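Long-range contacts in SCO family protein (PDB 3ME7), which probably binds copper and takes part in electron transfer as a thioredoxin-fold member of the SCO1/2 family, with a redox-active disulfide: residues Y6-I11 with L106-D111; P30-P35 with N128-L133; F65-F70 with K93-V98. All blocks are in the same frame, centred on the assembly; numbering follows the deposited sequence.

Interaction 1 (Y6-I11 with L106-D111); sequences YVPGDI and LFKLLD
Val7 and Pro8 run past Leu109 and Lys108 of helix 103-112, the Val7 and Leu109 CA atoms 6.5 Å apart, before the chain folds through a type I beta turn from Pro8 to Ile11. This is loop-on-helix packing on one face of the central sheet of the thioredoxin fold of the SCO domain: the irregular chain leading into strand 12-15 lies against a helix that flanks that sheet. Lys108 does most of the work on the helix side. Its CG is anti to the carbonyl carbon, and the chain bends at chi3 (77°), which brings CE to 3.9 Å from CB of Pro8. The Lys108 and Ile11 side chains slide past each other in opposite directions, CB of the lysine meeting CD1 of the isoleucine at 3.9 Å. Ile11 CD1 also presses on the helix backbone, 3.7 Å from N of Leu109, and touches Leu109 CB. Deeper in, Val7 CG1, anti to its own backbone N, reaches CD1 of Leu109 at 3.6 Å; the two buried side chains cross obliquely. Through its other methyl, CD2, Leu109 packs on Phe70 of strand 66-71, which ties the helix to the sheet. The loop is held from elsewhere too: Val7 is hydrogen-bonded through the backbone to Leu137, and Ile11 to Leu23, while the Asp10 carbonyl accepts from the side chain of Gln22. Out at the exposed end a salt bridge closes the contact, the Asp10 and Lys108 side chains crossing at about a right angle. Lys108 NZ donates to Asp10 OD1 at 3.0 Å and comes from above the carboxylate, 50° out of its plane, with OD2 farther from NZ at 3.4 Å.

Interaction 2 (P30-P35 with N128-L133); sequences PIILSP and NVVVVL
Leu33 and Val131 exchange both of their backbone hydrogen bonds, as do Ile31 and Leu133, so strands 31-35 and 129-133 run antiparallel with Ile32 and Val132 as the non-hydrogen-bonded pair between them. The Leu33 N to Val131 O bond, 2.8 Å long, is nearly straight at 174°. Where the strands part, water takes over: one water lies within hydrogen-bonding distance of Ser34 OG, Pro35 O and Val129 O; a second accepts from Val129 N and lies near Pro35 O.

Apolar contacts fall on both faces. On the face of Ile31, Leu33 and Val131, Leu133 has its CG anti to the carbonyl carbon (chi1 -42°), and CD1 beyond it sits 3.8 Å from Leu33 CD1 and 4.1 Å from Ile31 CB. An alanine at Leu133 would probably open a gap against Leu33 CD1, leaving the Leu33 side chain freer to turn, while CB would still meet Ile31 CB. On the opposite face, that of Ile32 and Val132, Ile32 CG2 and Val130 CG1 meet at 3.4 Å, tighter than usual for two methyls. Pro35 CG lies 3.8 Å from Val129 CG1, the two side chains at about a right angle. The side chain of Pro35 is about 7 Å from that of His126, a predicted copper ligand.

The pair lies inside the thioredoxin-like sheet, between strand 66-71 and strand 139-144. Strand 66-71 hydrogen-bonds to the far edge of strand 31-36, Val129 and Val131 touch Tyr142 of strand 139-144, and Ser34 packs on Ile47 and Leu51 of helix 43-52.

Interaction 3 (F65-F70 with K93-V98); sequences FWVITF and KGWKVV
Trp95 CG stands anti to the backbone N, and chi2 (-26°) turns the indole so that one face meets Val67 CG1, a methyl that is likewise anti to its own N. CG1 lies 3.5 Å from the centroid of the five-membered ring, only 6° off the ring normal, a CH-pi contact. At the edge of the same ring, Trp95 NE1 donates to Thr69 OG1 at 2.9 Å with a nearly straight N-H...O angle of 172°; the oxygen lies almost in the indole plane. A methyl on one face and a hydroxyl at the edge together restrict how the indole can turn.

On the face of Ile68, Lys96 and Val98, the Ile68 and Lys96 side chains lie side by side and point the same way, Ile68 CD1 touching Lys96 CB at 3.7 Å. Beyond them the lysine bends at chi4, and NZ donates to Lys93 O. That carbonyl oxygen also lies at the edge of the Trp66 ring, 3.4 Å from CZ3. Val98 CG2 touches both Ile68 CG2 and Phe70 CB, the latter at 3.5 Å.

The backbones alternate in the parallel manner: Gly94 O accepts from Val67 N, Val67 O from Lys96 N, Lys96 O from Thr69 N, and Thr69 O from Val98 N. On the face of Thr69 and Val97, helix 78-87 covers the strands through Phe84. This is the pairing of the two parallel strands in a beta-alpha-beta unit, strand 66-71, helix 78-87 and strand 95-100, within the thioredoxin fold.

Interactions 2 and 3 belong to one mixed sheet: strands 95-100, 66-71, 31-36 and 129-133 are successive neighbours, and the two centres lie about 10 Å apart. They meet where strands 31-36 and 66-71 adjoin. Interaction 1 sits outside the sheet, its centre about 13 Å from that of interaction 2 and 16 Å from that of interaction 3, but helix 103-112 reaches both: Leu109 touches Leu33, and Leu109 and Leu110 pack on Phe70. Along the chain both strands of interaction 3 fall between the two segments of interaction 1 and between those of interaction 2, while interactions 1 and 2 interleave. Distant parts of the sequence are thus gathered into one compact domain carrying the predicted copper site.

Interaction 1 (Y6-I11 with L106-D111)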
loop_
_atom_site.group_PDB
_atom_site.type_symbol
_atom_site.label_atom_id
_atom_site.label_comp_id
_atom_site.label_asym_id
_atom_site.label_seq_id
_atom_site.Cartn_x
_atom_site.Cartn_y
_atom_site.Cartn_z
ATOM N N TYR A 6 -6.105 11.927 6.491
ATOM C CA TYR A 6 -5.264 10.996 7.216
ATOM C C TYR A 6 -5.875 9.604 7.203
ATOM O O TYR A 6 -7.102 9.451 7.357
ATOM C CB TYR A 6 -5.097 11.452 8.668
ATOM C CG TYR A 6 -4.109 12.593 8.822
ATOM C CD1 TYR A 6 -4.489 13.900 8.537
ATOM C CD2 TYR A 6 -2.801 12.361 9.239
ATOM C CE1 TYR A 6 -3.580 14.948 8.653
ATOM C CE2 TYR A 6 -1.894 13.398 9.374
ATOM C CZ TYR A 6 -2.289 14.695 9.067
ATOM O OH TYR A 6 -1.404 15.756 9.193
ATOM N N VAL A 7 -5.028 8.593 7.038
ATOM C CA VAL A 7 -5.469 7.215 7.258
ATOM C C VAL A 7 -5.495 6.955 8.776
ATOM O O VAL A 7 -4.491 7.189 9.454
ATOM C CB VAL A 7 -4.571 6.179 6.530
ATOM C CG1 VAL A 7 -5.177 4.782 6.667
ATOM C CG2 VAL A 7 -4.459 6.513 5.037
ATOM N N PRO A 8 -6.642 6.498 9.322
ATOM C CA PRO A 8 -6.750 6.274 10.768
ATOM C C PRO A 8 -5.636 5.387 11.301
ATOM O O PRO A 8 -5.380 4.301 10.768
ATOM C CB PRO A 8 -8.119 5.586 10.921
ATOM C CG PRO A 8 -8.915 6.154 9.787
ATOM C CD PRO A 8 -7.925 6.258 8.641
ATOM N N GLY A 9 -4.986 5.841 12.361
ATOM C CA GLY A 9 -3.816 5.149 12.895
ATOM C C GLY A 9 -4.142 3.904 13.709
ATOM O O GLY A 9 -3.285 3.044 13.913
ATOM N N ASP A 10 -5.388 3.801 14.165
ATOM C CA ASP A 10 -5.764 2.672 15.000
ATOM C C ASP A 10 -6.204 1.428 14.220
ATOM O O ASP A 10 -6.559 0.416 14.837
ATOM C CB ASP A 10 -6.829 3.076 16.037
ATOM C CG ASP A 10 -8.095 3.642 15.407
ATOM O OD1 ASP A 10 -8.119 3.932 14.188
ATOM O OD2 ASP A 10 -9.083 3.822 16.154
ATOM N N ILE A 11 -6.175 1.500 12.880
ATOM C CA ILE A 11 -6.434 0.331 12.039
ATOM C C ILE A 11 -5.449 -0.781 12.406
ATOM O O ILE A 11 -4.230 -0.559 12.410
ATOM C CB ILE A 11 -6.287 0.714 10.555
ATOM C CG1 ILE A 11 -7.489 1.569 10.153
ATOM C CG2 ILE A 11 -6.178 -0.544 9.658
ATOM C CD1 ILE A 11 -7.331 2.333 8.843
ATOM N N LEU A 106 -10.665 -2.955 7.596
ATOM C CA LEU A 106 -10.657 -2.931 6.141
ATOM C C LEU A 106 -11.438 -1.760 5.586
ATOM O O LEU A 106 -10.900 -1.019 4.737
ATOM C CB LEU A 106 -11.170 -4.253 5.569
ATOM C CG LEU A 106 -11.182 -4.279 4.032
ATOM C CD1 LEU A 106 -9.807 -3.996 3.430
ATOM C CD2 LEU A 106 -11.709 -5.614 3.593
ATOM N N PHE A 107 -12.690 -1.587 6.031
ATOM C CA PHE A 107 -13.603 -0.461 5.629
ATOM C C PHE A 107 -12.937 0.860 5.781
ATOM O O PHE A 107 -13.001 1.745 4.924
ATOM C CB PHE A 107 -14.867 -0.388 6.537
ATOM C CG PHE A 107 -15.535 1.007 6.591
ATOM C CD1 PHE A 107 -16.125 1.559 5.457
ATOM C CD2 PHE A 107 -15.594 1.740 7.774
ATOM C CE1 PHE A 107 -16.747 2.818 5.480
ATOM C CE2 PHE A 107 -16.215 3.018 7.814
ATOM C CZ PHE A 107 -16.798 3.572 6.643
ATOM N N LYS A 108 -12.355 1.020 6.982
ATOM C CA LYS A 108 -11.736 2.284 7.415
ATOM C C LYS A 108 -10.569 2.630 6.504
ATOM O O LYS A 108 -10.412 3.778 6.082
ATOM C CB LYS A 108 -11.238 2.219 8.870
ATOM C CG LYS A 108 -12.285 2.548 9.928
ATOM C CD LYS A 108 -11.859 2.043 11.301
ATOM C CE LYS A 108 -10.806 2.912 11.970
ATOM N NZ LYS A 108 -10.625 2.515 13.410
ATOM N N LEU A 109 -9.771 1.626 6.184
ATOM C CA LEU A 109 -8.622 1.828 5.332
ATOM C C LEU A 109 -9.054 2.198 3.910
ATOM O O LEU A 109 -8.578 3.196 3.351
ATOM C CB LEU A 109 -7.756 0.564 5.336
ATOM C CG LEU A 109 -6.484 0.563 4.490
ATOM C CD1 LEU A 109 -5.659 1.796 4.752
ATOM C CD2 LEU A 109 -5.703 -0.720 4.761
ATOM N N LEU A 110 -9.968 1.425 3.329
ATOM C CA LEU A 110 -10.450 1.698 1.961
ATOM C C LEU A 110 -11.213 3.021 1.881
ATOM O O LEU A 110 -11.102 3.759 0.893
ATOM C CB LEU A 110 -11.332 0.541 1.472
ATOM C CG LEU A 110 -10.623 -0.815 1.413
ATOM C CD1 LEU A 110 -11.617 -1.863 0.860
ATOM C CD2 LEU A 110 -9.306 -0.802 0.592
ATOM N N ASP A 111 -11.996 3.317 2.915
ATOM C CA ASP A 111 -12.710 4.583 2.971
ATOM C C ASP A 111 -11.736 5.762 2.941
ATOM O O ASP A 111 -11.963 6.741 2.220
ATOM C CB ASP A 111 -13.608 4.650 4.207
ATOM C CG ASP A 111 -14.443 5.902 4.231
ATOM O OD1 ASP A 111 -15.292 6.054 3.333
ATOM O OD2 ASP A 111 -14.243 6.730 5.122
#

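Interaction 2 (P30-P35 with N128-L133)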
loop_
_atom_site.group_PDB
_atom_site.type_symbol
_atom_site.label_atom_id
_atom_site.label_comp_id
_atom_site.label_asym_id
_atom_site.label_seq_id
_atom_site.Cartn_x
_atom_site.Cartn_y
_atom_site.Cartn_z
ATOM N N PRO A 30 7.892 7.559 5.361
ATOM C CA PRO A 30 6.834 7.459 4.351
ATOM C C PRO A 30 6.367 6.010 4.158
ATOM O O PRO A 30 7.136 5.055 4.378
ATOM C CB PRO A 30 7.514 7.943 3.072
ATOM C CG PRO A 30 8.608 8.845 3.547
ATOM C CD PRO A 30 9.112 8.172 4.795
ATOM N N ILE A 31 5.096 5.868 3.817
ATOM C CA ILE A 31 4.488 4.556 3.634
ATOM C C ILE A 31 3.912 4.456 2.234
ATOM O O ILE A 31 3.139 5.311 1.800
ATOM C CB ILE A 31 3.391 4.314 4.681
ATOM C CG1 ILE A 31 4.016 4.285 6.083
ATOM C CG2 ILE A 31 2.674 2.994 4.389
ATOM C CD1 ILE A 31 3.064 4.665 7.193
ATOM N N ILE A 32 4.298 3.400 1.523
ATOM C CA ILE A 32 3.734 3.125 0.194
ATOM C C ILE A 32 2.731 1.971 0.337
ATOM O O ILE A 32 3.110 0.863 0.708
ATOM C CB ILE A 32 4.837 2.776 -0.818
ATOM C CG1 ILE A 32 5.795 3.971 -0.995
ATOM C CG2 ILE A 32 4.246 2.365 -2.155
ATOM C CD1 ILE A 32 7.031 3.656 -1.878
ATOM N N LEU A 33 1.470 2.259 0.023
ATOM C CA LEU A 33 0.359 1.313 0.218
ATOM C C LEU A 33 -0.108 0.780 -1.115
ATOM O O LEU A 33 -0.388 1.555 -2.022
ATOM C CB LEU A 33 -0.856 2.001 0.869
ATOM C CG LEU A 33 -0.838 2.504 2.304
ATOM C CD1 LEU A 33 -2.193 3.133 2.641
ATOM C CD2 LEU A 33 -0.543 1.359 3.255
ATOM N N SER A 34 -0.240 -0.542 -1.221
ATOM C CA SER A 34 -0.658 -1.186 -2.482
ATOM C C SER A 34 -1.842 -2.152 -2.250
ATOM O O SER A 34 -1.621 -3.289 -1.815
ATOM C CB SER A 34 0.524 -1.927 -3.124
ATOM O OG SER A 34 0.164 -2.686 -4.267
ATOM N N PRO A 35 -3.088 -1.709 -2.510
ATOM C CA PRO A 35 -4.225 -2.633 -2.384
ATOM C C PRO A 35 -4.259 -3.641 -3.517
ATOM O O PRO A 35 -4.183 -3.264 -4.690
ATOM C CB PRO A 35 -5.467 -1.741 -2.475
ATOM C CG PRO A 35 -5.002 -0.395 -2.968
ATOM C CD PRO A 35 -3.481 -0.316 -2.800
ATOM N N ASN A 128 -6.674 0.537 -10.003
ATOM C CA ASN A 128 -5.245 0.242 -9.869
ATOM C C ASN A 128 -4.575 1.442 -9.250
ATOM O O ASN A 128 -4.410 2.459 -9.906
ATOM C CB ASN A 128 -4.633 -0.065 -11.244
ATOM C CG ASN A 128 -5.335 -1.222 -11.944
ATOM O OD1 ASN A 128 -5.621 -2.254 -11.339
ATOM N ND2 ASN A 128 -5.634 -1.050 -13.210
ATOM N N VAL A 129 -4.186 1.329 -7.983
ATOM C CA VAL A 129 -3.682 2.491 -7.283
ATOM C C VAL A 129 -2.594 2.124 -6.281
ATOM O O VAL A 129 -2.638 1.058 -5.666
ATOM C CB VAL A 129 -4.824 3.278 -6.574
ATOM C CG1 VAL A 129 -5.445 2.448 -5.449
ATOM C CG2 VAL A 129 -4.294 4.626 -6.051
ATOM N N VAL A 130 -1.605 3.014 -6.147
ATOM C CA VAL A 130 -0.654 2.958 -5.056
ATOM C C VAL A 130 -0.785 4.286 -4.336
ATOM O O VAL A 130 -0.921 5.334 -4.970
ATOM C CB VAL A 130 0.783 2.725 -5.601
ATOM C CG1 VAL A 130 1.845 2.938 -4.533
ATOM C CG2 VAL A 130 0.888 1.309 -6.143
ATOM N N VAL A 131 -0.795 4.246 -3.005
ATOM C CA VAL A 131 -1.033 5.445 -2.215
ATOM C C VAL A 131 0.239 5.722 -1.427
ATOM O O VAL A 131 0.850 4.802 -0.869
ATOM C CB VAL A 131 -2.225 5.291 -1.236
ATOM C CG1 VAL A 131 -2.559 6.644 -0.572
ATOM C CG2 VAL A 131 -3.472 4.757 -1.942
ATOM N N VAL A 132 0.634 6.997 -1.365
ATOM C CA VAL A 132 1.843 7.356 -0.635
ATOM C C VAL A 132 1.481 8.251 0.540
ATOM O O VAL A 132 0.881 9.305 0.359
ATOM C CB VAL A 132 2.910 8.021 -1.543
ATOM C CG1 VAL A 132 4.197 8.204 -0.728
ATOM C CG2 VAL A 132 3.202 7.127 -2.745
ATOM N N LEU A 133 1.831 7.798 1.745
ATOM C CA LEU A 133 1.561 8.533 2.979
ATOM C C LEU A 133 2.804 9.176 3.575
ATOM O O LEU A 133 3.925 8.669 3.443
ATOM C CB LEU A 133 0.981 7.600 4.043
ATOM C CG LEU A 133 -0.075 6.575 3.629
ATOM C CD1 LEU A 133 -0.458 5.732 4.849
ATOM C CD2 LEU A 133 -1.275 7.287 3.081
HETATM O O HOH W 1 -2.010 -1.596 -5.482
HETATM O O HOH W 2 -5.057 -1.301 -6.724
#

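Interaction 3 (F65-F70 with K93-V98)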
loop_
_atom_site.group_PDB
_atom_site.type_symbol
_atom_site.label_atom_id
_atom_site.label_comp_id
_atom_site.label_asym_id
_atom_site.label_seq_id
_atom_site.Cartn_x
_atom_site.Cartn_y
_atom_site.Cartn_z
ATOM N N PHE A 65 11.537 3.994 3.703
ATOM C CA PHE A 65 10.075 4.029 3.662
ATOM C C PHE A 65 9.592 2.628 3.952
ATOM O O PHE A 65 10.367 1.685 3.843
ATOM C CB PHE A 65 9.576 4.498 2.279
ATOM C CG PHE A 65 10.274 3.843 1.108
ATOM C CD1 PHE A 65 9.938 2.550 0.693
ATOM C CD2 PHE A 65 11.254 4.541 0.403
ATOM C CE1 PHE A 65 10.574 1.967 -0.404
ATOM C CE2 PHE A 65 11.902 3.960 -0.683
ATOM C CZ PHE A 65 11.579 2.675 -1.085
ATOM N N TRP A 66 8.315 2.487 4.311
ATOM C CA TRP A 66 7.675 1.172 4.419
ATOM C C TRP A 66 6.955 0.911 3.105
ATOM O O TRP A 66 6.417 1.838 2.504
ATOM C CB TRP A 66 6.634 1.167 5.557
ATOM C CG TRP A 66 7.246 1.315 6.931
ATOM C CD1 TRP A 66 7.161 2.416 7.753
ATOM C CD2 TRP A 66 8.027 0.340 7.635
ATOM N NE1 TRP A 66 7.853 2.175 8.928
ATOM C CE2 TRP A 66 8.391 0.919 8.880
ATOM C CE3 TRP A 66 8.462 -0.961 7.335
ATOM C CZ2 TRP A 66 9.167 0.238 9.827
ATOM C CZ3 TRP A 66 9.232 -1.648 8.289
ATOM C CH2 TRP A 66 9.574 -1.039 9.516
ATOM N N VAL A 67 6.937 -0.346 2.676
ATOM C CA VAL A 67 6.052 -0.765 1.600
ATOM C C VAL A 67 5.070 -1.754 2.200
ATOM O O VAL A 67 5.467 -2.733 2.842
ATOM C CB VAL A 67 6.792 -1.412 0.414
ATOM C CG1 VAL A 67 5.838 -1.577 -0.763
ATOM C CG2 VAL A 67 7.968 -0.524 -0.015
ATOM N N ILE A 68 3.786 -1.465 2.009
ATOM C CA ILE A 68 2.712 -2.305 2.543
ATOM C C ILE A 68 1.771 -2.735 1.447
ATOM O O ILE A 68 0.936 -1.943 0.966
ATOM C CB ILE A 68 1.919 -1.602 3.675
ATOM C CG1 ILE A 68 2.861 -1.072 4.778
ATOM C CG2 ILE A 68 0.803 -2.528 4.225
ATOM C CD1 ILE A 68 3.681 -2.115 5.565
ATOM N N THR A 69 1.933 -3.983 1.021
ATOM C CA THR A 69 0.940 -4.603 0.149
ATOM C C THR A 69 -0.170 -5.109 1.049
ATOM O O THR A 69 0.086 -5.824 2.024
ATOM C CB THR A 69 1.557 -5.766 -0.649
ATOM O OG1 THR A 69 2.514 -5.248 -1.582
ATOM C CG2 THR A 69 0.490 -6.532 -1.433
ATOM N N PHE A 70 -1.405 -4.718 0.779
ATOM C CA PHE A 70 -2.494 -5.227 1.609
ATOM C C PHE A 70 -3.624 -5.789 0.780
ATOM O O PHE A 70 -3.906 -5.298 -0.319
ATOM C CB PHE A 70 -3.004 -4.183 2.601
ATOM C CG PHE A 70 -3.894 -3.160 2.003
ATOM C CD1 PHE A 70 -3.364 -2.010 1.470
ATOM C CD2 PHE A 70 -5.277 -3.321 2.025
ATOM C CE1 PHE A 70 -4.182 -1.030 0.930
ATOM C CE2 PHE A 70 -6.106 -2.357 1.482
ATOM C CZ PHE A 70 -5.558 -1.203 0.931
ATOM N N LYS A 93 9.395 -7.926 5.779
ATOM C CA LYS A 93 9.696 -7.003 6.885
ATOM C C LYS A 93 9.679 -5.512 6.493
ATOM O O LYS A 93 8.829 -4.785 6.969
ATOM C CB LYS A 93 10.954 -7.412 7.674
ATOM C CG LYS A 93 12.249 -7.524 6.881
ATOM C CD LYS A 93 13.195 -8.532 7.524
ATOM C CE LYS A 93 14.024 -9.261 6.476
ATOM N NZ LYS A 93 13.136 -10.098 5.602
ATOM N N GLY A 94 10.585 -5.078 5.615
ATOM C CA GLY A 94 10.556 -3.700 5.083
ATOM C C GLY A 94 9.407 -3.505 4.109
ATOM O O GLY A 94 8.796 -2.426 4.033
ATOM N N TRP A 95 9.146 -4.553 3.340
ATOM C CA TRP A 95 7.986 -4.615 2.482
ATOM C C TRP A 95 7.122 -5.724 3.054
ATOM O O TRP A 95 7.510 -6.891 3.024
ATOM C CB TRP A 95 8.436 -4.947 1.049
ATOM C CG TRP A 95 7.350 -4.955 -0.005
ATOM C CD1 TRP A 95 6.000 -5.194 0.182
ATOM C CD2 TRP A 95 7.529 -4.774 -1.414
ATOM N NE1 TRP A 95 5.340 -5.125 -1.024
ATOM C CE2 TRP A 95 6.255 -4.892 -2.014
ATOM C CE3 TRP A 95 8.645 -4.510 -2.228
ATOM C CZ2 TRP A 95 6.061 -4.758 -3.384
ATOM C CZ3 TRP A 95 8.448 -4.373 -3.595
ATOM C CH2 TRP A 95 7.164 -4.493 -4.155
ATOM N N LYS A 96 5.954 -5.359 3.573
ATOM C CA LYS A 96 5.078 -6.316 4.235
ATOM C C LYS A 96 3.922 -6.673 3.331
ATOM O O LYS A 96 3.563 -5.893 2.449
ATOM C CB LYS A 96 4.529 -5.731 5.533
ATOM C CG LYS A 96 5.595 -5.305 6.530
ATOM C CD LYS A 96 4.947 -4.856 7.824
ATOM C CE LYS A 96 5.863 -3.969 8.632
ATOM N NZ LYS A 96 7.082 -4.743 9.041
ATOM N N VAL A 97 3.376 -7.873 3.527
ATOM C CA VAL A 97 2.083 -8.250 2.954
ATOM C C VAL A 97 1.153 -8.465 4.148
ATOM O O VAL A 97 1.476 -9.248 5.070
ATOM C CB VAL A 97 2.172 -9.519 2.099
ATOM C CG1 VAL A 97 0.821 -9.809 1.467
ATOM C CG2 VAL A 97 3.254 -9.385 0.993
ATOM N N VAL A 98 0.025 -7.747 4.156
ATOM C CA VAL A 98 -0.838 -7.703 5.336
ATOM C C VAL A 98 -2.291 -7.850 4.953
ATOM O O VAL A 98 -2.656 -7.622 3.790
ATOM C CB VAL A 98 -0.671 -6.397 6.159
ATOM C CG1 VAL A 98 0.807 -6.117 6.409
ATOM C CG2 VAL A 98 -1.307 -5.192 5.452
#